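Local coordinates for protein acetylene hydratase (Pelobacter acetylenicus, PDB 2E7Z) that catalyses the non-redox hydration of acetylene to acetaldehyde, using a tungsten bis(molybdopterin guanine dinucleotide) cofactor and a [4Fe-4S] cluster, at residues K56-Y61 with G486-E491; L60-N65 with V453-H458; A413-M418 with M443-Q448. All coordinates share one frame; numbering follows the deposited sequence.

Contact 1: residues K56-Y61 with G486-E491; sequences KDRVLY and GEAKDE
The Tyr61 ring carries the backbone N of Glu487 over one face, 4.0 Å above its plane and displaced toward the rim, while the guanidinium of Arg58 has the methyl CD2 of its own neighbour Leu60 on one face and meets CB of Ala488 obliquely. Two loops meet here in the molybdopterin oxidoreductase fold: residues 56-61 lead into strand 63-65, whereas the loop 486-491 runs into helix 491-501, with Asp490 as its N-cap. Tyr61 has CG anti to its carbonyl carbon (chi1 -60°), and the Tyr61 and Glu487 side chains cross at about a right angle. CE2 of Tyr61 lies 3.6 Å from CG of Glu487, a contact with the aliphatic part of the glutamate, whose chain bends at chi2; the touching is done by CB and CG. Gly486 fits because its backbone comes so close to Leu60 that a CB would collide with CB of Leu60, and its positive phi (55°) suits a residue without a side chain. Arg58, extended from CG to NE, reaches the small Ala488, NH2 lying 3.6 Å from its CB; the charge is met by a salt bridge from NH1 to Glu461 and a hydrogen bond from NH2 to Gly456 O. One hydrogen bond joins the two backbones: Glu487 N donates to Leu60 O at 2.8 Å, bent to 137° at the hydrogen.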
# COMPACT_ATOMS: atom_id res chain seq x y z
N LYS A 56 -8.76 -26.54 1.98
CA LYS A 56 -9.38 -27.37 0.94
C LYS A 56 -9.84 -26.57 -0.27
O LYS A 56 -9.91 -27.11 -1.37
CB LYS A 56 -10.55 -28.20 1.49
CG LYS A 56 -11.72 -27.38 2.00
CD LYS A 56 -12.83 -28.25 2.58
CE LYS A 56 -13.41 -29.22 1.55
NZ LYS A 56 -14.20 -28.53 0.48
N ASP A 57 -10.11 -25.27 -0.08
CA ASP A 57 -10.57 -24.42 -1.21
C ASP A 57 -9.44 -23.74 -1.95
O ASP A 57 -9.70 -22.96 -2.88
CB ASP A 57 -11.60 -23.39 -0.74
CG ASP A 57 -12.84 -24.06 -0.15
OD1 ASP A 57 -13.24 -25.11 -0.70
OD2 ASP A 57 -13.40 -23.54 0.83
N ARG A 58 -8.19 -24.00 -1.55
CA ARG A 58 -7.06 -23.39 -2.26
C ARG A 58 -7.06 -23.87 -3.71
O ARG A 58 -7.29 -25.05 -4.02
CB ARG A 58 -5.75 -23.74 -1.56
CG ARG A 58 -4.55 -23.08 -2.20
CD ARG A 58 -3.29 -23.34 -1.42
NE ARG A 58 -2.15 -22.80 -2.22
CZ ARG A 58 -0.86 -23.14 -2.06
NH1 ARG A 58 -0.49 -23.97 -1.09
NH2 ARG A 58 0.08 -22.64 -2.86
N VAL A 59 -6.84 -22.94 -4.63
CA VAL A 59 -6.70 -23.27 -6.04
C VAL A 59 -5.29 -23.79 -6.28
O VAL A 59 -4.31 -23.04 -6.14
CB VAL A 59 -7.00 -22.04 -6.94
CG1 VAL A 59 -6.76 -22.34 -8.41
CG2 VAL A 59 -8.45 -21.57 -6.71
N LEU A 60 -5.16 -25.07 -6.66
CA LEU A 60 -3.86 -25.69 -6.85
C LEU A 60 -3.56 -26.05 -8.30
O LEU A 60 -2.45 -26.50 -8.62
CB LEU A 60 -3.71 -26.92 -5.94
CG LEU A 60 -3.61 -26.64 -4.45
CD1 LEU A 60 -3.50 -28.02 -3.73
CD2 LEU A 60 -2.46 -25.74 -4.08
N TYR A 61 -4.52 -25.84 -9.19
CA TYR A 61 -4.39 -26.19 -10.60
C TYR A 61 -4.99 -25.08 -11.45
O TYR A 61 -5.98 -24.45 -11.04
CB TYR A 61 -5.09 -27.53 -10.93
CG TYR A 61 -4.52 -28.68 -10.14
CD1 TYR A 61 -5.00 -28.97 -8.88
CD2 TYR A 61 -3.48 -29.47 -10.66
CE1 TYR A 61 -4.45 -30.01 -8.12
CE2 TYR A 61 -2.94 -30.52 -9.92
CZ TYR A 61 -3.43 -30.77 -8.66
OH TYR A 61 -2.91 -31.81 -7.92
N GLY A 486 0.23 -29.24 -4.98
CA GLY A 486 -0.46 -29.41 -6.25
C GLY A 486 0.38 -28.90 -7.40
O GLY A 486 1.59 -29.18 -7.46
N GLU A 487 -0.23 -28.10 -8.27
CA GLU A 487 0.46 -27.50 -9.40
C GLU A 487 0.65 -26.00 -9.18
O GLU A 487 0.75 -25.25 -10.14
CB GLU A 487 -0.30 -27.77 -10.71
CG GLU A 487 0.02 -29.13 -11.32
CD GLU A 487 1.32 -29.08 -12.09
OE1 GLU A 487 1.34 -28.49 -13.20
OE2 GLU A 487 2.32 -29.64 -11.59
N ALA A 488 0.74 -25.58 -7.92
CA ALA A 488 1.02 -24.14 -7.67
C ALA A 488 2.41 -23.79 -8.17
O ALA A 488 3.35 -24.56 -8.02
CB ALA A 488 0.87 -23.86 -6.20
N LYS A 489 2.54 -22.63 -8.79
CA LYS A 489 3.81 -22.25 -9.36
C LYS A 489 4.14 -20.84 -8.92
O LYS A 489 3.29 -20.09 -8.47
CB LYS A 489 3.77 -22.28 -10.90
CG LYS A 489 3.40 -23.59 -11.56
CD LYS A 489 4.48 -24.61 -11.48
CE LYS A 489 4.03 -25.92 -12.16
NZ LYS A 489 4.91 -27.03 -11.78
N ASP A 490 5.40 -20.49 -9.11
CA ASP A 490 5.87 -19.16 -8.74
C ASP A 490 5.59 -18.08 -9.79
O ASP A 490 5.32 -18.38 -10.96
CB ASP A 490 7.34 -19.22 -8.36
CG ASP A 490 8.25 -19.35 -9.54
OD1 ASP A 490 8.51 -18.31 -10.16
OD2 ASP A 490 8.74 -20.46 -9.83
N GLU A 491 5.68 -16.81 -9.37
CA GLU A 491 5.27 -15.73 -10.25
C GLU A 491 6.19 -15.63 -11.45
O GLU A 491 5.73 -15.27 -12.55
CB GLU A 491 5.29 -14.42 -9.47
CG GLU A 491 4.59 -13.28 -10.17
CD GLU A 491 4.74 -11.97 -9.40
OE1 GLU A 491 5.50 -11.97 -8.38
OE2 GLU A 491 4.13 -10.95 -9.79

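Contact 2: residues L60-N65 with V453-H458; sequences LYPLKN and VLPGDH. With MGD (2-amino-5,6-dimercapto-7-methyl-3,7,8a,9-tetrahydro-8-oxa-1,3,9,10-tetraaza-anthracen-4-one guanosine dinucleotide), chain E.
An antiparallel bridge between strands 63-65 and 452-455 forms this contact, within the mixed sheet whose parallel strands lead to the cofactor. Leu63 and Val453 are a hydrogen-bonded pair: Leu63 N donates to Val453 O at 2.9 Å, nearly straight at 170°, and Val453 N returns a bond of 2.9 Å to Leu63 O. The side chains of the pair leave on the same face, CB to CB 4.4 Å, where Trp75 of strand 75-77 packs on both, so apolar side chains suit this face. Beside the bridge lie two prolines, Pro62 before Leu63 and Pro455 two residues after Val453, and neither has an N-H to offer across the gap. Pro62 CA instead makes a CA-H...O contact with Val453 O at 3.4 Å. The two rings cross obliquely, and CD of Pro455 lies 3.5 Å from Pro62 N; CB and CG of Pro455 press against the Leu60 carbonyl group. Leu454 starts out away from 60-65, yet its CD2 returns to Pro62 CB at 3.9 Å. Beyond the strand, Gly456 and Asp457 join the guanine pocket: a CB on Gly456 would run into MGD N2, and Asp457 is held by Arg462 and Arg513. Trp80 of helix 80-98 covers Pro62, Leu454 and Pro455, and strand 435-440 flanks Leu454.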
# COMPACT_ATOMS: atom_id res chain seq x y z
N LEU A 60 -5.16 -25.07 -6.66
CA LEU A 60 -3.86 -25.69 -6.85
C LEU A 60 -3.56 -26.05 -8.30
O LEU A 60 -2.45 -26.50 -8.62
CB LEU A 60 -3.71 -26.92 -5.94
CG LEU A 60 -3.61 -26.64 -4.45
CD1 LEU A 60 -3.50 -28.02 -3.73
CD2 LEU A 60 -2.46 -25.74 -4.08
N TYR A 61 -4.52 -25.84 -9.19
CA TYR A 61 -4.39 -26.19 -10.60
C TYR A 61 -4.99 -25.08 -11.45
O TYR A 61 -5.98 -24.45 -11.04
CB TYR A 61 -5.09 -27.53 -10.93
CG TYR A 61 -4.52 -28.68 -10.14
CD1 TYR A 61 -5.00 -28.97 -8.88
CD2 TYR A 61 -3.48 -29.47 -10.66
CE1 TYR A 61 -4.45 -30.01 -8.12
CE2 TYR A 61 -2.94 -30.52 -9.92
CZ TYR A 61 -3.43 -30.77 -8.66
OH TYR A 61 -2.91 -31.81 -7.92
N PRO A 62 -4.42 -24.86 -12.63
CA PRO A 62 -5.03 -23.87 -13.53
C PRO A 62 -6.49 -24.21 -13.85
O PRO A 62 -6.83 -25.38 -14.10
CB PRO A 62 -4.18 -23.97 -14.78
CG PRO A 62 -2.83 -24.40 -14.30
CD PRO A 62 -3.16 -25.40 -13.21
N LEU A 63 -7.33 -23.18 -13.82
CA LEU A 63 -8.74 -23.33 -14.20
C LEU A 63 -9.07 -22.45 -15.38
O LEU A 63 -8.68 -21.28 -15.41
CB LEU A 63 -9.67 -22.98 -13.04
CG LEU A 63 -9.54 -23.78 -11.75
CD1 LEU A 63 -10.29 -23.11 -10.65
CD2 LEU A 63 -10.10 -25.20 -12.00
N LYS A 64 -9.76 -22.98 -16.36
CA LYS A 64 -10.26 -22.24 -17.49
C LYS A 64 -11.76 -22.03 -17.34
O LYS A 64 -12.51 -22.97 -17.01
CB LYS A 64 -9.98 -23.01 -18.77
CG LYS A 64 -10.56 -22.37 -20.01
CD LYS A 64 -10.19 -23.10 -21.28
CE LYS A 64 -10.81 -22.39 -22.46
NZ LYS A 64 -10.44 -23.04 -23.73
N ASN A 65 -12.23 -20.83 -17.57
CA ASN A 65 -13.65 -20.60 -17.57
C ASN A 65 -14.23 -21.11 -18.87
O ASN A 65 -13.80 -20.71 -19.97
CB ASN A 65 -13.95 -19.12 -17.39
CG ASN A 65 -15.38 -18.89 -17.08
OD1 ASN A 65 -16.25 -19.09 -17.94
ND2 ASN A 65 -15.67 -18.52 -15.83
N VAL A 453 -7.75 -18.87 -14.07
CA VAL A 453 -7.27 -18.67 -12.72
C VAL A 453 -6.06 -19.56 -12.57
O VAL A 453 -6.12 -20.76 -12.85
CB VAL A 453 -8.35 -18.99 -11.69
CG1 VAL A 453 -7.82 -18.80 -10.24
CG2 VAL A 453 -9.58 -18.11 -11.92
N LEU A 454 -4.93 -18.96 -12.19
CA LEU A 454 -3.65 -19.66 -12.14
C LEU A 454 -3.20 -19.76 -10.71
O LEU A 454 -3.24 -18.80 -9.99
CB LEU A 454 -2.60 -18.97 -12.99
CG LEU A 454 -2.98 -18.83 -14.46
CD1 LEU A 454 -1.87 -18.06 -15.16
CD2 LEU A 454 -3.14 -20.19 -15.11
N PRO A 455 -2.82 -20.98 -10.27
CA PRO A 455 -2.45 -21.16 -8.87
C PRO A 455 -1.09 -20.66 -8.45
O PRO A 455 -0.06 -21.11 -8.97
CB PRO A 455 -2.51 -22.68 -8.70
CG PRO A 455 -2.11 -23.20 -10.05
CD PRO A 455 -2.76 -22.24 -11.04
N GLY A 456 -1.09 -19.76 -7.49
CA GLY A 456 0.16 -19.25 -6.95
C GLY A 456 0.72 -20.04 -5.78
O GLY A 456 -0.05 -20.62 -5.00
N ASP A 457 2.03 -20.11 -5.66
CA ASP A 457 2.65 -20.65 -4.47
C ASP A 457 2.35 -19.78 -3.24
O ASP A 457 1.79 -18.69 -3.34
CB ASP A 457 4.15 -20.95 -4.66
CG ASP A 457 5.00 -19.71 -4.91
OD1 ASP A 457 4.48 -18.60 -4.87
OD2 ASP A 457 6.21 -19.93 -5.12
N HIS A 458 2.72 -20.29 -2.07
CA HIS A 458 2.48 -19.66 -0.80
C HIS A 458 3.83 -19.36 -0.12
O HIS A 458 4.87 -19.97 -0.45
CB HIS A 458 1.61 -20.64 0.02
CG HIS A 458 1.27 -20.18 1.41
ND1 HIS A 458 2.14 -20.32 2.47
CD2 HIS A 458 0.16 -19.59 1.89
CE1 HIS A 458 1.57 -19.82 3.56
NE2 HIS A 458 0.36 -19.37 3.23
PB MGD E . -6.11 -7.74 -1.60
O1B MGD E . -6.90 -6.73 -2.40
O2B MGD E . -6.76 -8.45 -0.47
O3B MGD E . -4.78 -7.09 -0.98
O3A MGD E . -3.88 -4.80 -1.51
PA MGD E . -3.52 -6.37 -1.68
O1A MGD E . -2.35 -6.77 -0.84
O2A MGD E . -3.51 -6.62 -3.15
O5' MGD E . -5.57 -8.81 -2.67
C5' MGD E . -4.48 -9.65 -2.31
C4' MGD E . -4.69 -10.96 -3.05
O4' MGD E . -3.46 -11.70 -2.96
C3' MGD E . -5.72 -11.87 -2.40
O3' MGD E . -6.73 -12.21 -3.37
C2' MGD E . -4.95 -13.12 -1.91
O2' MGD E . -5.65 -14.37 -1.99
C1' MGD E . -3.77 -13.10 -2.84
N9 MGD E . -2.53 -13.70 -2.33
C8 MGD E . -2.02 -13.63 -1.08
N7 MGD E . -0.81 -14.21 -1.01
C5 MGD E . -0.51 -14.61 -2.27
C6 MGD E . 0.60 -15.28 -2.92
O6 MGD E . 1.62 -15.62 -2.28
N1 MGD E . 0.49 -15.47 -4.24
C2 MGD E . -0.59 -15.18 -4.97
N2 MGD E . -0.57 -15.43 -6.31
N3 MGD E . -1.64 -14.57 -4.44
C4 MGD E . -1.63 -14.27 -3.12
C10 MGD E . -3.51 -4.16 -0.28
C11 MGD E . -3.61 -2.67 -0.53
O11 MGD E . -5.00 -2.41 -0.72
C12 MGD E . -3.07 -1.92 0.66
S12 MGD E . -1.50 -2.30 1.22
C13 MGD E . -3.78 -0.93 1.23
S13 MGD E . -3.27 -0.14 2.65
C14 MGD E . -5.10 -0.46 0.69
N15 MGD E . -6.21 -0.82 1.55
C16 MGD E . -7.43 -0.51 1.03
C17 MGD E . -8.60 -0.13 1.84
O17 MGD E . -8.52 -0.07 3.09
N18 MGD E . -9.75 0.15 1.19
C19 MGD E . -9.87 0.11 -0.16
N19 MGD E . -11.05 0.40 -0.75
N20 MGD E . -8.85 -0.25 -0.95
C21 MGD E . -7.65 -0.54 -0.42
N22 MGD E . -6.64 -0.87 -1.23
C23 MGD E . -5.29 -1.01 -0.73

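Contact 3: residues A413-M418 with M443-Q448; sequences ASNALM and MTPTAQ. With MGD (2-amino-5,6-dimercapto-7-methyl-3,7,8a,9-tetrahydro-8-oxa-1,3,9,10-tetraaza-anthracen-4-one guanosine dinucleotide), chain E.
OD1 of Asn415 accepts two hydrogen bonds from Thr446: one from its OG1 at 2.7 Å, in the amide carbonyl plane and on a lone pair, and a longer one from its backbone N at 3.3 Å, tilted 23° from that plane. The contact joins two loops at the C-terminal ends of neighbouring parallel strands, 408-412 and 435-440, the edge where the dinucleotide binds. With CG of Asn415 anti to its backbone N, chi1 -179° carries CG toward the 443-448 loop; the amide is also held through ND2 by Ser610. Having given its proton to Asn415, OG1 of Thr446 accepts from Leu417 N at 2.9 Å, a relay that a threonine hydroxyl can provide in a buried place. Beside it Pro445 supplies an apolar surface: its CB meets CD2 of Leu417, the side chains crossing at about a right angle, and its CG lies 3.7 Å from SD of Met418. Thr444 forms an ST motif, its OG1 accepting from Ala447 N, while a water links that hydroxyl to Ser414 O. Asn415, at the centre of an inverse gamma turn, turns its backbone N to MGD and donates to O5' at 3.0 Å. Ala413, small enough to lie close under the guanine, brings CB to 3.3 Å from MGD N3, and Thr444 CG2 sits 3.3 Å from the ribose O3'.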
# COMPACT_ATOMS: atom_id res chain seq x y z
N ALA A 413 -1.70 -11.56 -7.45
CA ALA A 413 -1.89 -11.44 -6.00
C ALA A 413 -2.61 -10.15 -5.65
O ALA A 413 -2.23 -9.42 -4.74
CB ALA A 413 -0.57 -11.59 -5.25
N SER A 414 -3.70 -9.89 -6.38
CA SER A 414 -4.46 -8.67 -6.23
C SER A 414 -5.93 -8.92 -6.49
O SER A 414 -6.32 -9.30 -7.60
CB SER A 414 -3.89 -7.61 -7.22
OG SER A 414 -4.73 -6.45 -7.28
N ASN A 415 -6.74 -8.75 -5.44
CA ASN A 415 -8.18 -8.87 -5.58
C ASN A 415 -8.69 -7.50 -6.05
O ASN A 415 -9.35 -6.77 -5.34
CB ASN A 415 -8.78 -9.30 -4.25
CG ASN A 415 -10.27 -9.49 -4.29
OD1 ASN A 415 -10.89 -9.64 -5.34
ND2 ASN A 415 -10.86 -9.56 -3.09
N ALA A 416 -8.32 -7.20 -7.29
CA ALA A 416 -8.48 -5.88 -7.88
C ALA A 416 -9.90 -5.32 -7.86
O ALA A 416 -10.10 -4.12 -7.65
CB ALA A 416 -7.90 -5.85 -9.32
N LEU A 417 -10.90 -6.18 -8.05
CA LEU A 417 -12.28 -5.72 -7.96
C LEU A 417 -12.51 -4.90 -6.68
O LEU A 417 -13.26 -3.93 -6.69
CB LEU A 417 -13.24 -6.92 -8.02
CG LEU A 417 -14.70 -6.56 -7.82
CD1 LEU A 417 -15.26 -5.72 -8.96
CD2 LEU A 417 -15.50 -7.85 -7.66
N MET A 418 -11.89 -5.35 -5.59
CA MET A 418 -12.18 -4.82 -4.26
C MET A 418 -11.06 -3.95 -3.70
O MET A 418 -11.15 -3.53 -2.53
CB MET A 418 -12.44 -5.99 -3.28
CG MET A 418 -13.79 -6.70 -3.48
SD MET A 418 -14.00 -8.23 -2.53
CE MET A 418 -13.48 -7.79 -0.86
N MET A 443 -10.40 -18.69 -5.26
CA MET A 443 -11.39 -18.18 -6.19
C MET A 443 -11.99 -16.88 -5.62
O MET A 443 -13.12 -16.83 -5.16
CB MET A 443 -12.44 -19.27 -6.48
CG MET A 443 -13.44 -18.94 -7.57
SD MET A 443 -12.75 -18.52 -9.22
CE MET A 443 -12.19 -20.10 -9.83
N THR A 444 -11.19 -15.83 -5.64
CA THR A 444 -11.58 -14.54 -5.13
C THR A 444 -12.66 -13.91 -6.02
O THR A 444 -12.92 -14.39 -7.13
CB THR A 444 -10.38 -13.58 -5.10
OG1 THR A 444 -10.03 -13.31 -6.45
CG2 THR A 444 -9.23 -14.20 -4.35
N PRO A 445 -13.31 -12.84 -5.54
CA PRO A 445 -14.27 -12.17 -6.39
C PRO A 445 -13.67 -11.74 -7.73
O PRO A 445 -14.34 -11.80 -8.74
CB PRO A 445 -14.71 -10.98 -5.52
CG PRO A 445 -14.60 -11.54 -4.07
CD PRO A 445 -13.33 -12.35 -4.14
N THR A 446 -12.41 -11.32 -7.74
CA THR A 446 -11.72 -11.00 -9.00
C THR A 446 -11.49 -12.25 -9.85
O THR A 446 -11.73 -12.24 -11.04
CB THR A 446 -10.39 -10.29 -8.70
OG1 THR A 446 -10.68 -9.11 -7.96
CG2 THR A 446 -9.71 -9.92 -9.99
N ALA A 447 -11.03 -13.34 -9.23
CA ALA A 447 -10.80 -14.58 -9.96
C ALA A 447 -12.11 -15.09 -10.60
O ALA A 447 -12.11 -15.67 -11.69
CB ALA A 447 -10.21 -15.64 -9.03
N GLN A 448 -13.22 -14.80 -9.93
CA GLN A 448 -14.52 -15.24 -10.43
C GLN A 448 -14.88 -14.64 -11.78
O GLN A 448 -15.70 -15.15 -12.54
CB GLN A 448 -15.58 -14.87 -9.43
CG GLN A 448 -15.53 -15.85 -8.25
CD GLN A 448 -16.48 -15.50 -7.13
OE1 GLN A 448 -17.59 -14.99 -7.39
NE2 GLN A 448 -16.07 -15.76 -5.89
PB MGD E . -6.11 -7.74 -1.60
O1B MGD E . -6.90 -6.73 -2.40
O2B MGD E . -6.76 -8.45 -0.47
O3B MGD E . -4.78 -7.09 -0.98
O3A MGD E . -3.88 -4.80 -1.51
PA MGD E . -3.52 -6.37 -1.68
O1A MGD E . -2.35 -6.77 -0.84
O2A MGD E . -3.51 -6.62 -3.15
O5' MGD E . -5.57 -8.81 -2.67
C5' MGD E . -4.48 -9.65 -2.31
C4' MGD E . -4.69 -10.96 -3.05
O4' MGD E . -3.46 -11.70 -2.96
C3' MGD E . -5.72 -11.87 -2.40
O3' MGD E . -6.73 -12.21 -3.37
C2' MGD E . -4.95 -13.12 -1.91
O2' MGD E . -5.65 -14.37 -1.99
C1' MGD E . -3.77 -13.10 -2.84
N9 MGD E . -2.53 -13.70 -2.33
C8 MGD E . -2.02 -13.63 -1.08
N7 MGD E . -0.81 -14.21 -1.01
C5 MGD E . -0.51 -14.61 -2.27
C6 MGD E . 0.60 -15.28 -2.92
O6 MGD E . 1.62 -15.62 -2.28
N1 MGD E . 0.49 -15.47 -4.24
C2 MGD E . -0.59 -15.18 -4.97
N2 MGD E . -0.57 -15.43 -6.31
N3 MGD E . -1.64 -14.57 -4.44
C4 MGD E . -1.63 -14.27 -3.12
C10 MGD E . -3.51 -4.16 -0.28
C11 MGD E . -3.61 -2.67 -0.53
O11 MGD E . -5.00 -2.41 -0.72
C12 MGD E . -3.07 -1.92 0.66
S12 MGD E . -1.50 -2.30 1.22
C13 MGD E . -3.78 -0.93 1.23
S13 MGD E . -3.27 -0.14 2.65
C14 MGD E . -5.10 -0.46 0.69
N15 MGD E . -6.21 -0.82 1.55
C16 MGD E . -7.43 -0.51 1.03
C17 MGD E . -8.60 -0.13 1.84
O17 MGD E . -8.52 -0.07 3.09
N18 MGD E . -9.75 0.15 1.19
C19 MGD E . -9.87 0.11 -0.16
N19 MGD E . -11.05 0.40 -0.75
N20 MGD E . -8.85 -0.25 -0.95
C21 MGD E . -7.65 -0.54 -0.42
N22 MGD E . -6.64 -0.87 -1.23
C23 MGD E . -5.29 -1.01 -0.73
O HOH W 1 -7.73 -11.92 -6.77

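How the contacts relate
All three contacts lie on the same side of the chain's centre, at and beside the mixed sheet, near one MGD. Contacts 1 and 2, centres about 5 Å apart, share Leu60 and Tyr61, and Lys489 N lies 3.0 Å from Pro455 O, a probable hydrogen bond. Contact 3 is nested in the chain between the segments of each; its centre is about 13 Å from that of contact 2, which it meets where Val453 CG2 packs 3.5 Å from Ala447 O. Contacts 2 and 3 touch the same MGD, contact 2 beside the guanine amino group and O6, contact 3 at the guanine, the ribose and O5', while the Ser414 side chain remains about 12 Å from the tungsten.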